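Local atomic coordinates of substrate binding periplasmic protein (Ralstonia solanacearum, PDB entry 3LOP), a protein that binds leucine in the cleft between its two lobes and probably delivers such amino acids to a membrane ABC transporter, as related periplasmic binding proteins do. Residues S249-M254 against I343-V348; I231-L236 against L282-V287; Q126-K131 against L226-I231; F119-S124 against F328-T333. All coordinates share one frame; numbering follows the deposited sequence.

Contacts 2 and 3 reach the bound leucine, through Arg285 and Ser230, and contacts 1 and 4 build the framework beside the cleft. Contact 1 pairs two strands of one lobe, and contact 3 lies beside it, their centres about 8 Å apart, because helix 125-138 packs on that pair. Contact 2 bridges the lobes and joins contact 1 where Leu252 CD2 meets Phe284 CZ at 3.4 Å. Contacts 2 and 3 share Ile231. Contact 4 lies further off, its centre about 19 Å from that of contact 2, yet reaches contact 1 through Met254 CE, 3.5 Å from Phe328 CZ. Segments 119-124 and 249-254, and the chain from 328-333 to 344-348, probably form the connections between the lobes.

Contact 1: S249-M254 against I343-V348; sequences SLALVM and IELGVV
Strand 249-252 runs antiparallel to strand 344-348, the short axes 4.3 Å apart at their closest and their directions 141° from each other. Leu250 and Gly346 form a hydrogen-bonded pair: Leu250 N donates to Gly346 O over 3.0 Å, and Gly346 N returns a bond to Leu250 O. Leu252 and Glu344 repeat the pattern, Glu344 N lying 3.0 Å from Leu252 O, although the reverse bond is modelled too short for its length to be trusted. Ala251 faces Leu345 in the non-hydrogen-bonded pair between them, and Ser249 faces Val347 in another beyond Leu250.

Glycine suits its place because two leucines lean over it. The CG of Leu250 stands between the backbone N and the carbonyl carbon (chi1 61°), and CD2 lies 3.7 Å from Gly346 O. Leu252 turns CD1 toward the same residue, resting 3.9 Å from Leu345 O. On the other face Ala251 is short enough to let helix 125-138 approach, with its CB 4.3 Å from Leu345 CD2. Ser249 OG, at the partly exposed end, shares a water with Gly346 O, while Glu344 bonds through OE1 to the hydroxyl of Tyr342.

The two strands are therefore fixed in register by backbone bonds, whereas their apolar side chains join this small sheet to the helices on its two faces.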
# COMPACT_ATOMS: atom_id res chain seq x y z
N SER A 249 -16.49 1.53 -2.80
CA SER A 249 -16.23 0.40 -1.92
C SER A 249 -14.75 0.04 -1.89
O SER A 249 -14.05 0.15 -2.89
CB SER A 249 -17.02 -0.83 -2.36
OG SER A 249 -18.41 -0.66 -2.11
N LEU A 250 -14.27 -0.40 -0.72
CA LEU A 250 -12.87 -0.75 -0.58
C LEU A 250 -12.67 -1.82 0.48
O LEU A 250 -13.60 -2.21 1.18
CB LEU A 250 -12.05 0.48 -0.19
CG LEU A 250 -12.46 1.13 1.14
CD1 LEU A 250 -11.21 1.55 1.91
CD2 LEU A 250 -13.37 2.31 0.88
N ALA A 251 -11.43 -2.28 0.59
CA ALA A 251 -11.08 -3.27 1.59
C ALA A 251 -10.06 -2.61 2.51
O ALA A 251 -9.03 -2.12 2.06
CB ALA A 251 -10.48 -4.51 0.94
N LEU A 252 -10.37 -2.58 3.80
CA LEU A 252 -9.48 -1.99 4.79
C LEU A 252 -8.42 -3.01 5.19
O LEU A 252 -8.76 -4.11 5.64
CB LEU A 252 -10.29 -1.58 6.03
CG LEU A 252 -11.41 -0.57 5.84
CD1 LEU A 252 -12.35 -0.58 7.05
CD2 LEU A 252 -10.81 0.80 5.63
N VAL A 253 -7.15 -2.66 5.03
CA VAL A 253 -6.05 -3.55 5.40
C VAL A 253 -5.11 -2.86 6.38
O VAL A 253 -4.08 -3.40 6.78
CB VAL A 253 -5.26 -4.02 4.15
CG1 VAL A 253 -6.17 -4.80 3.23
CG2 VAL A 253 -4.65 -2.83 3.43
N MSE A 254 -5.50 -1.65 6.78
CA MSE A 254 -4.74 -0.84 7.72
C MSE A 254 -5.73 -0.16 8.67
O MSE A 254 -6.92 -0.08 8.38
CB MSE A 254 -3.97 0.26 6.99
CG MSE A 254 -2.67 -0.17 6.33
SE MSE A 254 -1.29 -0.50 7.63
CE MSE A 254 -0.63 -2.17 6.94
N ILE A 343 -8.33 -7.67 7.69
CA ILE A 343 -8.98 -7.18 6.48
C ILE A 343 -10.48 -7.11 6.68
O ILE A 343 -11.12 -8.07 7.11
CB ILE A 343 -8.66 -8.06 5.24
CG1 ILE A 343 -9.37 -7.47 4.01
CG2 ILE A 343 -9.07 -9.50 5.47
CD1 ILE A 343 -8.98 -8.11 2.70
N GLU A 344 -11.04 -5.94 6.39
CA GLU A 344 -12.47 -5.72 6.52
C GLU A 344 -12.90 -4.88 5.33
O GLU A 344 -12.07 -4.25 4.67
CB GLU A 344 -12.79 -4.97 7.82
CG GLU A 344 -12.40 -5.70 9.09
CD GLU A 344 -12.80 -4.95 10.35
OE1 GLU A 344 -12.48 -3.75 10.45
OE2 GLU A 344 -13.42 -5.56 11.25
N LEU A 345 -14.19 -4.88 5.04
CA LEU A 345 -14.69 -4.08 3.93
C LEU A 345 -15.10 -2.72 4.46
O LEU A 345 -15.44 -2.57 5.64
CB LEU A 345 -15.87 -4.78 3.25
CG LEU A 345 -15.54 -6.09 2.54
CD1 LEU A 345 -16.80 -6.68 1.94
CD2 LEU A 345 -14.50 -5.85 1.45
N GLY A 346 -15.05 -1.73 3.59
CA GLY A 346 -15.42 -0.38 3.97
C GLY A 346 -16.06 0.35 2.81
O GLY A 346 -16.08 -0.15 1.69
N VAL A 347 -16.58 1.54 3.09
CA VAL A 347 -17.23 2.34 2.06
C VAL A 347 -17.07 3.83 2.35
O VAL A 347 -16.92 4.25 3.50
CB VAL A 347 -18.75 2.02 2.00
CG1 VAL A 347 -19.42 2.39 3.32
CG2 VAL A 347 -19.40 2.75 0.84
N VAL A 348 -17.08 4.64 1.29
CA VAL A 348 -16.98 6.08 1.46
C VAL A 348 -18.41 6.60 1.61
O VAL A 348 -19.23 6.44 0.70
CB VAL A 348 -16.31 6.74 0.24
CG1 VAL A 348 -16.34 8.26 0.37
CG2 VAL A 348 -14.87 6.26 0.12
O HOH W 1 -18.13 -1.73 0.57

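Contact 2: I231-L236 against L282-V287; sequences IDPGIL and LSFRAV. With LEU (leucine), chain B.
Asp232 and Pro233 meet Phe284 and Arg285 where the first turns of two helices come together across the cleft. In the tight part, CG of Asp232 lies anti to the backbone N (chi1 -171°), which sets the carboxylate against the start of helix 284-303. Asp232 OD2 accepts from Arg285 N at 3.1 Å, a fairly straight bond (161° at the hydrogen) that arrives on the anti side, tilted out of the carboxylate plane. Asp232 OD1 caps its own helix instead, taking Gly234 N at 2.8 Å, and lies at the edge of the Phe284 ring. Aspartate suits an N-cap, and here one carboxylate serves the amino ends of two helices, which would probably stabilise its negative charge. Ser283 caps the second helix through OG, which accepts from Ala286 N. Pro233 crosses Phe284 at about a right angle, its CG 3.5 Å from ring atom CE2; the compact proline ring can come close.

The rest is looser and water-mediated. One water donates a hydrogen bond to Asp232 OD1 and accepts from Phe284 N, another links OD2 with Ser283 OG, and a third joins Asp232 N to Arg285 NH1. The arginine chain, bent at chi2 and chi3, brings its guanidinium edge to the ligand: Arg285 NH1 and NH2 donate to leucine OXT at 2.9 and 3.0 Å. Arg285 NE forms a salt bridge with Glu288. A ligand carboxylate held between touching lobes is consistent with the closed Venus-flytrap form of a periplasmic binding protein.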
# COMPACT_ATOMS: atom_id res chain seq x y z
N ILE A 231 -5.27 2.49 -3.81
CA ILE A 231 -6.02 3.72 -4.00
C ILE A 231 -6.53 4.27 -2.67
O ILE A 231 -7.51 3.76 -2.11
CB ILE A 231 -7.23 3.47 -4.92
CG1 ILE A 231 -6.75 2.91 -6.26
CG2 ILE A 231 -8.01 4.77 -5.12
CD1 ILE A 231 -7.84 2.30 -7.11
N ASP A 232 -5.87 5.30 -2.15
CA ASP A 232 -6.26 5.91 -0.89
C ASP A 232 -7.60 6.62 -1.10
O ASP A 232 -7.69 7.55 -1.91
CB ASP A 232 -5.18 6.92 -0.47
CG ASP A 232 -5.39 7.45 0.93
OD1 ASP A 232 -6.53 7.81 1.27
OD2 ASP A 232 -4.40 7.52 1.69
N PRO A 233 -8.66 6.19 -0.40
CA PRO A 233 -9.96 6.83 -0.58
C PRO A 233 -9.98 8.32 -0.24
O PRO A 233 -10.81 9.07 -0.75
CB PRO A 233 -10.88 6.01 0.33
CG PRO A 233 -9.96 5.56 1.41
CD PRO A 233 -8.72 5.16 0.65
N GLY A 234 -9.06 8.73 0.62
CA GLY A 234 -8.98 10.13 1.00
C GLY A 234 -8.51 10.95 -0.19
O GLY A 234 -9.08 11.99 -0.51
N ILE A 235 -7.47 10.46 -0.85
CA ILE A 235 -6.92 11.12 -2.02
C ILE A 235 -7.92 11.05 -3.17
O ILE A 235 -8.12 12.02 -3.90
CB ILE A 235 -5.62 10.44 -2.48
CG1 ILE A 235 -4.60 10.43 -1.34
CG2 ILE A 235 -5.06 11.17 -3.70
CD1 ILE A 235 -3.31 9.70 -1.67
N LEU A 236 -8.57 9.90 -3.31
CA LEU A 236 -9.54 9.70 -4.38
C LEU A 236 -10.66 10.73 -4.36
O LEU A 236 -10.96 11.35 -5.38
CB LEU A 236 -10.12 8.28 -4.28
CG LEU A 236 -11.13 7.86 -5.36
CD1 LEU A 236 -10.47 7.90 -6.73
CD2 LEU A 236 -11.64 6.46 -5.07
N LEU A 282 -2.83 13.16 7.98
CA LEU A 282 -3.28 11.82 8.32
C LEU A 282 -3.97 11.25 7.08
O LEU A 282 -4.87 11.88 6.52
CB LEU A 282 -4.27 11.89 9.49
CG LEU A 282 -4.99 10.61 9.90
CD1 LEU A 282 -3.99 9.56 10.37
CD2 LEU A 282 -5.98 10.94 11.02
N SER A 283 -3.54 10.07 6.65
CA SER A 283 -4.12 9.42 5.48
C SER A 283 -3.83 7.93 5.55
O SER A 283 -2.99 7.50 6.34
CB SER A 283 -3.52 9.97 4.19
OG SER A 283 -2.17 9.56 4.05
N PHE A 284 -4.52 7.15 4.73
CA PHE A 284 -4.30 5.72 4.72
C PHE A 284 -2.85 5.36 4.41
O PHE A 284 -2.24 4.56 5.12
CB PHE A 284 -5.23 5.04 3.71
CG PHE A 284 -6.53 4.55 4.31
CD1 PHE A 284 -6.56 3.40 5.10
CD2 PHE A 284 -7.71 5.25 4.10
CE1 PHE A 284 -7.75 2.95 5.67
CE2 PHE A 284 -8.91 4.81 4.67
CZ PHE A 284 -8.93 3.66 5.45
N ARG A 285 -2.28 5.95 3.36
CA ARG A 285 -0.90 5.62 3.01
C ARG A 285 0.10 6.13 4.04
O ARG A 285 1.15 5.51 4.24
CB ARG A 285 -0.55 6.15 1.61
CG ARG A 285 -1.49 5.69 0.48
CD ARG A 285 -1.96 4.23 0.63
NE ARG A 285 -0.91 3.23 0.45
CZ ARG A 285 -0.44 2.80 -0.72
NH1 ARG A 285 -0.92 3.29 -1.86
NH2 ARG A 285 0.48 1.85 -0.76
N ALA A 286 -0.20 7.23 4.72
CA ALA A 286 0.71 7.74 5.74
C ALA A 286 0.69 6.77 6.92
O ALA A 286 1.72 6.51 7.55
CB ALA A 286 0.30 9.14 6.18
N VAL A 287 -0.49 6.24 7.22
CA VAL A 287 -0.61 5.28 8.31
C VAL A 287 0.16 4.01 7.95
O VAL A 287 0.80 3.40 8.81
CB VAL A 287 -2.09 4.95 8.60
CG1 VAL A 287 -2.21 3.73 9.51
CG2 VAL A 287 -2.75 6.15 9.26
N LEU B . 2.43 -0.01 -4.80
CA LEU B . 1.53 0.72 -5.75
C LEU B . 0.72 1.76 -5.00
O LEU B . 0.24 2.70 -5.66
CB LEU B . 0.60 -0.27 -6.42
CG LEU B . 1.47 -1.43 -6.90
CD1 LEU B . 0.79 -2.71 -6.70
CD2 LEU B . 1.83 -1.22 -8.32
OXT LEU B . 0.58 1.61 -3.76
O HOH W 2 -2.69 5.53 -2.71
O HOH W 3 -6.81 8.80 3.66
O HOH W 4 -2.16 9.26 1.14

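Contact 3: Q126-K131 against L226-I231; sequences QQEIDK and LGLSSI. With LEU (leucine), chain B.
Glu128 reaches from helix 125-138 to Leu228 and Ser229, at the turn that follows strand 224-227. Its CB points toward the turn and lies by Ala251 of the neighbouring strand. Glu128 CG, anti to the carbonyl carbon (chi1 -69°), lies 3.8 Å from Ala251 CB, and CD continues the extended chain (chi2 -175°) to a point 3.5 Å from Ser229 OG. Glu128 OE1 offers its syn lone pair to Ser229 N at 2.8 Å, a bent bond of 131° at the hydrogen, and lies 3.4 Å from Leu228 CA; a water sits within hydrogen-bonding distance of both OE1 and Gly227 O. Glu128 OE2 accepts a hydrogen bond from Ser229 OG at 2.7 Å, met on the syn side but out of the carboxylate plane. Glutamate is long enough to span this gap and carries two acceptors for the two donors of one serine.

Leu228 to Ile231 form a type I beta turn, closed by Ile231 N to Leu228 O. It lies at the carboxyl end of a strand in a parallel sheet, where ligand-binding loops of alpha/beta folds commonly gather. Ser230 accordingly puts CB 3.8 Å from CB of the bound leucine, while its OG bonds to Ala204 O.

Beside the polar grip, Leu228 CD2 touches Ile129 CG1 at 4.0 Å, the two side chains obliquely disposed and both packed on Phe201. Lys122 NZ adds a weak hydrogen bond to Ser229 OG.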
# COMPACT_ATOMS: atom_id res chain seq x y z
N GLN A 126 -5.13 -10.31 -3.41
CA GLN A 126 -6.05 -11.42 -3.63
C GLN A 126 -7.09 -11.49 -2.52
O GLN A 126 -8.25 -11.78 -2.77
CB GLN A 126 -5.29 -12.74 -3.73
CG GLN A 126 -6.15 -13.91 -4.22
CD GLN A 126 -6.76 -13.65 -5.60
OE1 GLN A 126 -6.04 -13.39 -6.56
NE2 GLN A 126 -8.08 -13.72 -5.69
N GLN A 127 -6.67 -11.22 -1.28
CA GLN A 127 -7.61 -11.24 -0.17
C GLN A 127 -8.62 -10.12 -0.36
O GLN A 127 -9.81 -10.31 -0.11
CB GLN A 127 -6.89 -11.06 1.17
CG GLN A 127 -5.99 -12.21 1.57
CD GLN A 127 -5.39 -12.02 2.95
OE1 GLN A 127 -6.07 -12.21 3.96
NE2 GLN A 127 -4.13 -11.61 3.00
N GLU A 128 -8.15 -8.96 -0.80
CA GLU A 128 -9.02 -7.81 -1.04
C GLU A 128 -10.04 -8.14 -2.13
O GLU A 128 -11.23 -7.89 -1.99
CB GLU A 128 -8.20 -6.59 -1.50
CG GLU A 128 -7.29 -5.97 -0.46
CD GLU A 128 -6.62 -4.71 -0.99
OE1 GLU A 128 -7.35 -3.82 -1.48
OE2 GLU A 128 -5.38 -4.60 -0.92
N ILE A 129 -9.54 -8.69 -3.24
CA ILE A 129 -10.38 -9.04 -4.37
C ILE A 129 -11.41 -10.10 -4.00
O ILE A 129 -12.59 -9.97 -4.33
CB ILE A 129 -9.51 -9.52 -5.56
CG1 ILE A 129 -8.67 -8.35 -6.07
CG2 ILE A 129 -10.39 -10.07 -6.67
CD1 ILE A 129 -7.64 -8.72 -7.12
N ASP A 130 -10.98 -11.16 -3.31
CA ASP A 130 -11.91 -12.20 -2.90
C ASP A 130 -13.05 -11.61 -2.09
O ASP A 130 -14.22 -11.85 -2.37
CB ASP A 130 -11.20 -13.26 -2.05
CG ASP A 130 -10.32 -14.18 -2.87
OD1 ASP A 130 -10.60 -14.37 -4.07
OD2 ASP A 130 -9.35 -14.73 -2.30
N LYS A 131 -12.70 -10.82 -1.08
CA LYS A 131 -13.71 -10.22 -0.21
C LYS A 131 -14.67 -9.28 -0.94
O LYS A 131 -15.89 -9.40 -0.81
CB LYS A 131 -13.03 -9.49 0.95
CG LYS A 131 -13.85 -9.47 2.23
CD LYS A 131 -13.03 -8.93 3.39
CE LYS A 131 -13.82 -8.95 4.69
NZ LYS A 131 -14.23 -10.33 5.07
N LEU A 226 -15.27 0.26 -7.01
CA LEU A 226 -14.49 -0.36 -5.94
C LEU A 226 -13.07 -0.52 -6.44
O LEU A 226 -12.83 -0.50 -7.65
CB LEU A 226 -15.08 -1.72 -5.54
CG LEU A 226 -15.20 -2.83 -6.59
CD1 LEU A 226 -15.34 -4.17 -5.88
CD2 LEU A 226 -16.40 -2.57 -7.50
N GLY A 227 -12.12 -0.69 -5.53
CA GLY A 227 -10.74 -0.83 -5.96
C GLY A 227 -9.78 -1.29 -4.88
O GLY A 227 -10.15 -1.41 -3.71
N LEU A 228 -8.54 -1.54 -5.29
CA LEU A 228 -7.49 -2.00 -4.39
C LEU A 228 -7.00 -0.94 -3.41
O LEU A 228 -7.21 0.26 -3.62
CB LEU A 228 -6.30 -2.50 -5.21
CG LEU A 228 -6.53 -3.75 -6.07
CD1 LEU A 228 -5.30 -4.01 -6.94
CD2 LEU A 228 -6.83 -4.94 -5.18
N SER A 229 -6.33 -1.40 -2.35
CA SER A 229 -5.80 -0.51 -1.32
C SER A 229 -4.67 0.38 -1.84
O SER A 229 -4.09 1.17 -1.09
CB SER A 229 -5.32 -1.32 -0.12
OG SER A 229 -4.27 -2.19 -0.48
N SER A 230 -4.35 0.23 -3.12
CA SER A 230 -3.33 1.05 -3.75
C SER A 230 -3.95 2.42 -4.00
O SER A 230 -3.27 3.38 -4.36
CB SER A 230 -2.90 0.41 -5.07
OG SER A 230 -4.02 0.09 -5.87
N ILE A 231 -5.27 2.49 -3.81
CA ILE A 231 -6.02 3.72 -4.00
C ILE A 231 -6.53 4.27 -2.67
O ILE A 231 -7.51 3.76 -2.11
CB ILE A 231 -7.23 3.47 -4.92
CG1 ILE A 231 -6.75 2.91 -6.26
CG2 ILE A 231 -8.01 4.77 -5.12
CD1 ILE A 231 -7.84 2.30 -7.11
N LEU B . 2.43 -0.01 -4.80
CA LEU B . 1.53 0.72 -5.75
C LEU B . 0.72 1.76 -5.00
O LEU B . 0.24 2.70 -5.66
CB LEU B . 0.60 -0.27 -6.42
CG LEU B . 1.47 -1.43 -6.90
CD1 LEU B . 0.79 -2.71 -6.70
CD2 LEU B . 1.83 -1.22 -8.32
OXT LEU B . 0.58 1.61 -3.76
O HOH W 5 -9.29 -1.74 -1.22

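Contact 4: F119-S124 against F328-T333; sequences FPIKAS and FTVDFT
Phe119 sets its ring edge against the face of Phe332 in a T-shaped stack, the centroids 5.2 Å apart and the planes at 72°. The projecting atom is CD2, which stands over the face near Phe332 CG rather than over the middle. CB of Phe119 covers the ring more centrally, 4.0 Å from its centroid, as a CH-pi contact. On the opposite face lies Val330 CG1, so the Phe332 ring is a flat plate held between two side chains. Its rim is occupied too: Pro120 O lies in the ring plane 3.3 Å from CE1, and Ile121 CG1 is 3.8 Å from CZ.

Ile121 is the second bump. While CG1 abuts Phe332, its other branch, CG2, enters the hollow between Val330 CG2 and the edge of Phe328, 4.1 Å from CE1. A beta-branched residue suits this place: with CG1 anti to the carbonyl carbon and CG2 anti to the backbone N (chi1 -67°), its two arms serve separate neighbours. Val295 of helix 284-303 packs against Ile121, Val330 and Phe332, and Leu316 reaches both Phe119 and Phe332.

An Asx turn runs through Phe332: Asp331 OD1 accepts from Thr333 N at 2.9 Å and also from Thr333 OG1. Segment 119-124 leads to helix 125-138 and the chain after strand 329-331 leads to strand 344-348, consistent with two of the three interdomain connections of a type I periplasmic binding protein.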
# COMPACT_ATOMS: atom_id res chain seq x y z
N PHE A 119 9.22 -8.80 3.47
CA PHE A 119 8.28 -8.99 4.58
C PHE A 119 6.99 -8.19 4.41
O PHE A 119 6.85 -7.09 4.96
CB PHE A 119 8.96 -8.60 5.90
CG PHE A 119 10.13 -9.46 6.26
CD1 PHE A 119 11.37 -9.28 5.66
CD2 PHE A 119 9.99 -10.48 7.20
CE1 PHE A 119 12.45 -10.10 5.98
CE2 PHE A 119 11.06 -11.31 7.53
CZ PHE A 119 12.30 -11.11 6.93
N PRO A 120 6.03 -8.74 3.65
CA PRO A 120 4.76 -8.05 3.45
C PRO A 120 3.98 -7.97 4.75
O PRO A 120 3.93 -8.94 5.51
CB PRO A 120 4.06 -8.92 2.40
CG PRO A 120 4.58 -10.30 2.72
CD PRO A 120 6.05 -10.04 2.95
N ILE A 121 3.38 -6.82 5.01
CA ILE A 121 2.60 -6.64 6.23
C ILE A 121 1.10 -6.72 5.96
O ILE A 121 0.41 -7.60 6.48
CB ILE A 121 2.91 -5.28 6.89
CG1 ILE A 121 4.35 -5.28 7.41
CG2 ILE A 121 1.92 -5.00 8.02
CD1 ILE A 121 4.80 -3.94 8.00
N LYS A 122 0.59 -5.82 5.12
CA LYS A 122 -0.84 -5.79 4.85
C LYS A 122 -1.40 -6.99 4.10
O LYS A 122 -0.70 -7.67 3.34
CB LYS A 122 -1.19 -4.50 4.10
CG LYS A 122 -0.67 -4.41 2.68
CD LYS A 122 -0.63 -2.94 2.25
CE LYS A 122 -0.28 -2.78 0.78
NZ LYS A 122 -1.49 -2.93 -0.09
N ALA A 123 -2.68 -7.26 4.34
CA ALA A 123 -3.38 -8.35 3.67
C ALA A 123 -3.18 -8.12 2.18
O ALA A 123 -3.12 -6.98 1.73
CB ALA A 123 -4.87 -8.32 4.03
N SER A 124 -3.10 -9.21 1.43
CA SER A 124 -2.84 -9.18 -0.01
C SER A 124 -3.96 -8.69 -0.93
O SER A 124 -5.12 -8.60 -0.53
CB SER A 124 -2.43 -10.57 -0.48
OG SER A 124 -3.57 -11.41 -0.55
N PHE A 328 -3.76 -4.69 15.89
CA PHE A 328 -3.22 -4.86 14.55
C PHE A 328 -1.88 -5.53 14.79
O PHE A 328 -0.88 -4.88 15.07
CB PHE A 328 -3.04 -3.50 13.85
CG PHE A 328 -2.65 -3.62 12.40
CD1 PHE A 328 -1.32 -3.78 12.03
CD2 PHE A 328 -3.63 -3.61 11.42
CE1 PHE A 328 -0.97 -3.93 10.69
CE2 PHE A 328 -3.29 -3.76 10.08
CZ PHE A 328 -1.95 -3.92 9.71
N THR A 329 -1.89 -6.86 14.70
CA THR A 329 -0.70 -7.65 14.95
C THR A 329 -0.01 -8.15 13.70
O THR A 329 -0.64 -8.34 12.66
CB THR A 329 -1.05 -8.86 15.83
OG1 THR A 329 -2.08 -9.62 15.20
CG2 THR A 329 -1.53 -8.40 17.20
N VAL A 330 1.30 -8.37 13.82
CA VAL A 330 2.10 -8.86 12.71
C VAL A 330 2.81 -10.15 13.11
O VAL A 330 3.44 -10.22 14.16
CB VAL A 330 3.14 -7.80 12.30
CG1 VAL A 330 3.96 -8.30 11.12
CG2 VAL A 330 2.44 -6.49 11.96
N ASP A 331 2.69 -11.16 12.26
CA ASP A 331 3.33 -12.45 12.49
C ASP A 331 4.12 -12.83 11.24
O ASP A 331 3.54 -13.19 10.22
CB ASP A 331 2.27 -13.51 12.79
CG ASP A 331 2.84 -14.92 12.86
OD1 ASP A 331 4.07 -15.05 12.97
OD2 ASP A 331 2.05 -15.89 12.81
N PHE A 332 5.45 -12.74 11.33
CA PHE A 332 6.30 -13.08 10.19
C PHE A 332 6.88 -14.49 10.27
O PHE A 332 7.70 -14.87 9.45
CB PHE A 332 7.48 -12.10 10.07
CG PHE A 332 7.09 -10.71 9.65
CD1 PHE A 332 6.20 -10.49 8.60
CD2 PHE A 332 7.68 -9.60 10.26
CE1 PHE A 332 5.90 -9.20 8.17
CE2 PHE A 332 7.39 -8.30 9.84
CZ PHE A 332 6.50 -8.10 8.79
N THR A 333 6.45 -15.27 11.26
CA THR A 333 6.98 -16.63 11.40
C THR A 333 6.57 -17.55 10.25
O THR A 333 7.27 -18.51 9.93
CB THR A 333 6.58 -17.27 12.75
OG1 THR A 333 5.15 -17.39 12.83
CG2 THR A 333 7.09 -16.43 13.91